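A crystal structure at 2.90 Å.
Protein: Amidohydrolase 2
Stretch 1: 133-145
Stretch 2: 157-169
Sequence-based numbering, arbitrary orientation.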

# COMPACT_ATOMS: atom_id res chain seq x y z
N LEU A 133 0.09 14.95 0.40
CA LEU A 133 -0.50 13.77 -0.23
C LEU A 133 0.58 12.74 -0.50
O LEU A 133 1.43 12.94 -1.39
CB LEU A 133 -1.20 14.16 -1.54
CG LEU A 133 -2.39 15.10 -1.43
CD1 LEU A 133 -2.90 15.48 -2.81
CD2 LEU A 133 -3.50 14.46 -0.61
N PRO A 134 0.61 11.63 0.23
CA PRO A 134 1.57 10.56 -0.08
C PRO A 134 1.22 9.88 -1.39
O PRO A 134 0.07 9.88 -1.83
CB PRO A 134 1.44 9.60 1.11
CG PRO A 134 0.76 10.39 2.18
CD PRO A 134 -0.14 11.35 1.47
N PHE A 135 2.23 9.28 -2.01
CA PHE A 135 2.06 8.54 -3.25
C PHE A 135 2.24 7.05 -2.99
O PHE A 135 3.16 6.63 -2.29
CB PHE A 135 3.04 9.00 -4.32
CG PHE A 135 2.90 8.26 -5.62
CD1 PHE A 135 1.85 8.52 -6.48
CD2 PHE A 135 3.83 7.29 -5.98
CE1 PHE A 135 1.72 7.83 -7.67
CE2 PHE A 135 3.70 6.60 -7.17
CZ PHE A 135 2.64 6.87 -8.02
N GLU A 136 1.35 6.25 -3.58
CA GLU A 136 1.38 4.80 -3.45
C GLU A 136 2.00 4.22 -4.71
O GLU A 136 1.42 4.31 -5.80
CB GLU A 136 -0.03 4.26 -3.23
CG GLU A 136 -0.11 3.04 -2.33
CD GLU A 136 -0.10 3.41 -0.86
OE1 GLU A 136 -0.59 4.50 -0.51
OE2 GLU A 136 0.40 2.60 -0.05
N LEU A 137 3.19 3.63 -4.58
CA LEU A 137 3.96 3.13 -5.71
C LEU A 137 3.73 1.63 -5.86
O LEU A 137 4.19 0.84 -5.02
CB LEU A 137 5.44 3.44 -5.54
CG LEU A 137 6.37 2.87 -6.62
CD1 LEU A 137 5.93 3.32 -8.00
CD2 LEU A 137 7.81 3.26 -6.36
N CYS A 138 3.04 1.23 -6.93
CA CYS A 138 2.85 -0.17 -7.28
C CYS A 138 3.25 -0.33 -8.74
O CYS A 138 2.55 0.14 -9.64
CB CYS A 138 1.40 -0.61 -7.06
SG CYS A 138 1.08 -2.35 -7.44
N ASN A 139 4.38 -0.99 -8.98
CA ASN A 139 4.96 -1.05 -10.31
C ASN A 139 5.34 -2.47 -10.71
O ASN A 139 4.95 -3.44 -10.05
CB ASN A 139 6.19 -0.15 -10.39
CG ASN A 139 7.29 -0.57 -9.44
OD1 ASN A 139 7.02 -1.15 -8.39
ND2 ASN A 139 8.53 -0.29 -9.81
N ARG A 140 6.11 -2.60 -11.79
CA ARG A 140 6.63 -3.88 -12.23
C ARG A 140 7.95 -4.17 -11.51
O ARG A 140 8.47 -3.36 -10.74
CB ARG A 140 6.84 -3.89 -13.75
CG ARG A 140 5.65 -3.44 -14.57
CD ARG A 140 5.99 -3.49 -16.05
NE ARG A 140 5.01 -2.81 -16.89
CZ ARG A 140 4.03 -3.43 -17.55
NH1 ARG A 140 3.89 -4.74 -17.46
NH2 ARG A 140 3.18 -2.73 -18.29
N GLY A 141 8.49 -5.36 -11.76
CA GLY A 141 9.76 -5.76 -11.19
C GLY A 141 10.94 -4.97 -11.71
O GLY A 141 11.63 -4.28 -10.95
N PRO A 142 11.22 -5.06 -13.01
CA PRO A 142 12.43 -4.42 -13.55
C PRO A 142 12.39 -2.90 -13.55
O PRO A 142 13.45 -2.28 -13.69
CB PRO A 142 12.52 -4.98 -14.98
CG PRO A 142 11.10 -5.30 -15.33
CD PRO A 142 10.49 -5.81 -14.05
N GLU A 143 11.22 -2.29 -13.41
CA GLU A 143 11.09 -0.84 -13.52
C GLU A 143 11.42 -0.11 -12.23
O GLU A 143 11.25 1.11 -12.17
CB GLU A 143 9.69 -0.47 -14.00
CG GLU A 143 9.29 -1.13 -15.31
CD GLU A 143 8.16 -0.40 -16.01
OE1 GLU A 143 7.74 0.67 -15.52
OE2 GLU A 143 7.69 -0.90 -17.05
N LEU A 144 11.88 -0.82 -11.19
CA LEU A 144 12.20 -0.16 -9.93
C LEU A 144 13.41 0.76 -10.04
O LEU A 144 13.58 1.64 -9.19
CB LEU A 144 12.45 -1.21 -8.84
CG LEU A 144 11.43 -1.25 -7.70
CD1 LEU A 144 11.89 -2.21 -6.61
CD2 LEU A 144 11.21 0.14 -7.12
N GLY A 145 14.24 0.58 -11.07
CA GLY A 145 15.39 1.45 -11.22
C GLY A 145 15.01 2.89 -11.55
O GLY A 145 15.58 3.83 -11.00
N VAL A 157 8.35 14.30 -0.96
CA VAL A 157 7.09 13.58 -1.12
C VAL A 157 7.21 12.24 -0.40
O VAL A 157 8.28 11.61 -0.38
CB VAL A 157 6.74 13.39 -2.61
CG1 VAL A 157 7.71 12.45 -3.30
CG2 VAL A 157 5.31 12.90 -2.76
N THR A 158 6.11 11.81 0.22
CA THR A 158 6.06 10.53 0.91
C THR A 158 5.67 9.45 -0.09
O THR A 158 4.56 9.47 -0.63
CB THR A 158 5.08 10.57 2.08
OG1 THR A 158 5.52 11.54 3.04
CG2 THR A 158 4.98 9.21 2.75
N VAL A 159 6.58 8.50 -0.33
CA VAL A 159 6.35 7.40 -1.25
C VAL A 159 6.27 6.11 -0.45
O VAL A 159 7.08 5.88 0.45
CB VAL A 159 7.46 7.33 -2.32
CG1 VAL A 159 8.83 7.40 -1.67
CG2 VAL A 159 7.32 6.06 -3.15
N ILE A 160 5.27 5.29 -0.76
CA ILE A 160 5.07 4.00 -0.10
C ILE A 160 5.23 2.92 -1.16
O ILE A 160 4.43 2.84 -2.10
CB ILE A 160 3.71 3.90 0.60
CG1 ILE A 160 3.63 4.88 1.77
CG2 ILE A 160 3.47 2.49 1.08
CD1 ILE A 160 3.07 6.24 1.42
N ILE A 161 6.25 2.09 -1.01
CA ILE A 161 6.52 1.01 -1.96
C ILE A 161 5.56 -0.13 -1.66
O ILE A 161 5.61 -0.74 -0.59
CB ILE A 161 7.98 0.54 -1.88
CG1 ILE A 161 8.93 1.73 -1.79
CG2 ILE A 161 8.32 -0.31 -3.09
CD1 ILE A 161 8.88 2.65 -2.98
N ASP A 162 4.67 -0.43 -2.60
CA ASP A 162 3.66 -1.46 -2.40
C ASP A 162 4.24 -2.84 -2.65
O ASP A 162 4.95 -3.06 -3.64
CB ASP A 162 2.46 -1.23 -3.32
CG ASP A 162 1.62 -0.04 -2.92
OD1 ASP A 162 1.97 0.62 -1.92
OD2 ASP A 162 0.60 0.22 -3.59
N HIS A 163 3.95 -3.77 -1.74
CA HIS A 163 4.18 -5.20 -1.95
C HIS A 163 5.66 -5.51 -2.17
O HIS A 163 6.03 -6.27 -3.07
CB HIS A 163 3.34 -5.73 -3.11
CG HIS A 163 1.87 -5.49 -2.94
ND1 HIS A 163 1.32 -4.98 -1.78
CD2 HIS A 163 0.83 -5.70 -3.78
CE1 HIS A 163 0.01 -4.88 -1.92
NE2 HIS A 163 -0.31 -5.31 -3.13
N LEU A 164 6.52 -4.91 -1.34
CA LEU A 164 7.97 -5.14 -1.39
C LEU A 164 8.56 -4.83 -2.76
O LEU A 164 9.55 -5.43 -3.18
CB LEU A 164 8.31 -6.58 -0.98
CG LEU A 164 7.95 -6.98 0.45
CD1 LEU A 164 8.00 -8.49 0.61
CD2 LEU A 164 8.88 -6.30 1.45
N GLY A 165 7.95 -3.88 -3.47
CA GLY A 165 8.43 -3.47 -4.78
C GLY A 165 8.09 -4.40 -5.92
O GLY A 165 8.50 -4.13 -7.06
N ASN A 166 7.36 -5.49 -5.66
CA ASN A 166 7.03 -6.49 -6.67
C ASN A 166 8.29 -7.03 -7.36
O ASN A 166 8.32 -7.24 -8.57
CB ASN A 166 6.05 -5.94 -7.71
CG ASN A 166 4.66 -5.73 -7.14
OD1 ASN A 166 3.81 -6.63 -7.19
ND2 ASN A 166 4.41 -4.55 -6.59
N VAL A 167 9.34 -7.25 -6.57
CA VAL A 167 10.62 -7.72 -7.09
C VAL A 167 10.56 -9.22 -7.31
O VAL A 167 9.86 -9.93 -6.56
CB VAL A 167 11.77 -7.33 -6.15
CG1 VAL A 167 11.89 -5.82 -6.04
CG2 VAL A 167 11.57 -7.96 -4.78
N PRO A 168 11.26 -9.76 -8.31
CA PRO A 168 11.28 -11.23 -8.46
C PRO A 168 12.11 -11.91 -7.39
O PRO A 168 11.69 -12.96 -6.87
CB PRO A 168 11.89 -11.43 -9.86
CG PRO A 168 11.77 -10.09 -10.54
CD PRO A 168 11.90 -9.08 -9.44
N GLY A 169 13.27 -11.36 -7.04
CA GLY A 169 14.12 -11.95 -6.03
C GLY A 169 15.35 -11.12 -5.72
O GLY A 169 15.26 -9.89 -5.60

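The two stretches meet as neighbouring parallel strands, 135-137 and 159-161, whose axes approach to 4.8 Å with a crossing angle of -24°, and together they bury 805 Å². Four backbone hydrogen bonds lace them together. Phe135 N donates to Thr158 O (2.7 Å), Ile160 N to Phe135 O (2.9 Å), Leu137 N to Ile160 O (2.9 Å) and Asp162 N to Leu137 O (2.8 Å). The bonding thus alternates along the ladder, with Phe135 and Leu137 each using both N and O, and the CA-H of Val159 adds a contact to Phe135 O (CA to O, 3.4 Å).

Side chains fill the space on both faces of this sheet. On the face of Phe135, Leu137, Val159 and Ile161, Leu137 is the central bump: its CB lies 4.0 Å from Val159 CG2, while its CD2 reaches Ile161 CD1 at 3.6 Å. The leucine therefore nestles against two branched neighbours, and the m,m conformation of Ile161 brings its end nearer to the first strand. Phe135 starts from the same face, but its t rotamer leads the ring away from the second stretch.

The other face carries Glu136 and Ile160. Here Ile160 extends its CD1 to Pro134 CB (3.7 Å), so the compact proline ring provides an apolar surface just before the strand. Glu136 curls back until OE2 is 3.3 Å from Ile160 CG2 and 3.1 Å from Asp162 OD1. The two carboxylate oxygens are both acceptors and do not form a hydrogen bond with each other; Glu136 OE2 and Asp162 OD2 find hydrogen-bonding partners elsewhere in the structure. Asp162 also fits beside Cys138, with OD2 3.7 Å from Cys138 CB.

Beyond the strands, shape takes over from backbone pairing. The second stretch turns tightly, with Gly165 N bonded to Asp162 O (3.1 Å) and Asn166 N to His163 O (3.0 Å). Leu144 fills the hollow at Gly165, placing CD1 3.9 Å from Gly165 O and 3.7 Å from Val167 CG1. Glycine suits this spot twice over: its phi of 77° is favourable for a residue without a side chain, and a CB would sit only 2.9 Å from Leu144 CD1. Asn166 points toward the first stretch, its CB 3.6 Å from Asn139 O. Gly141 presents its bare CA to Asn166 O at 3.3 Å; a CB there would press against Pro168 CD and be crowded by Pro142 CD, so the absence of a side chain permits this close passage.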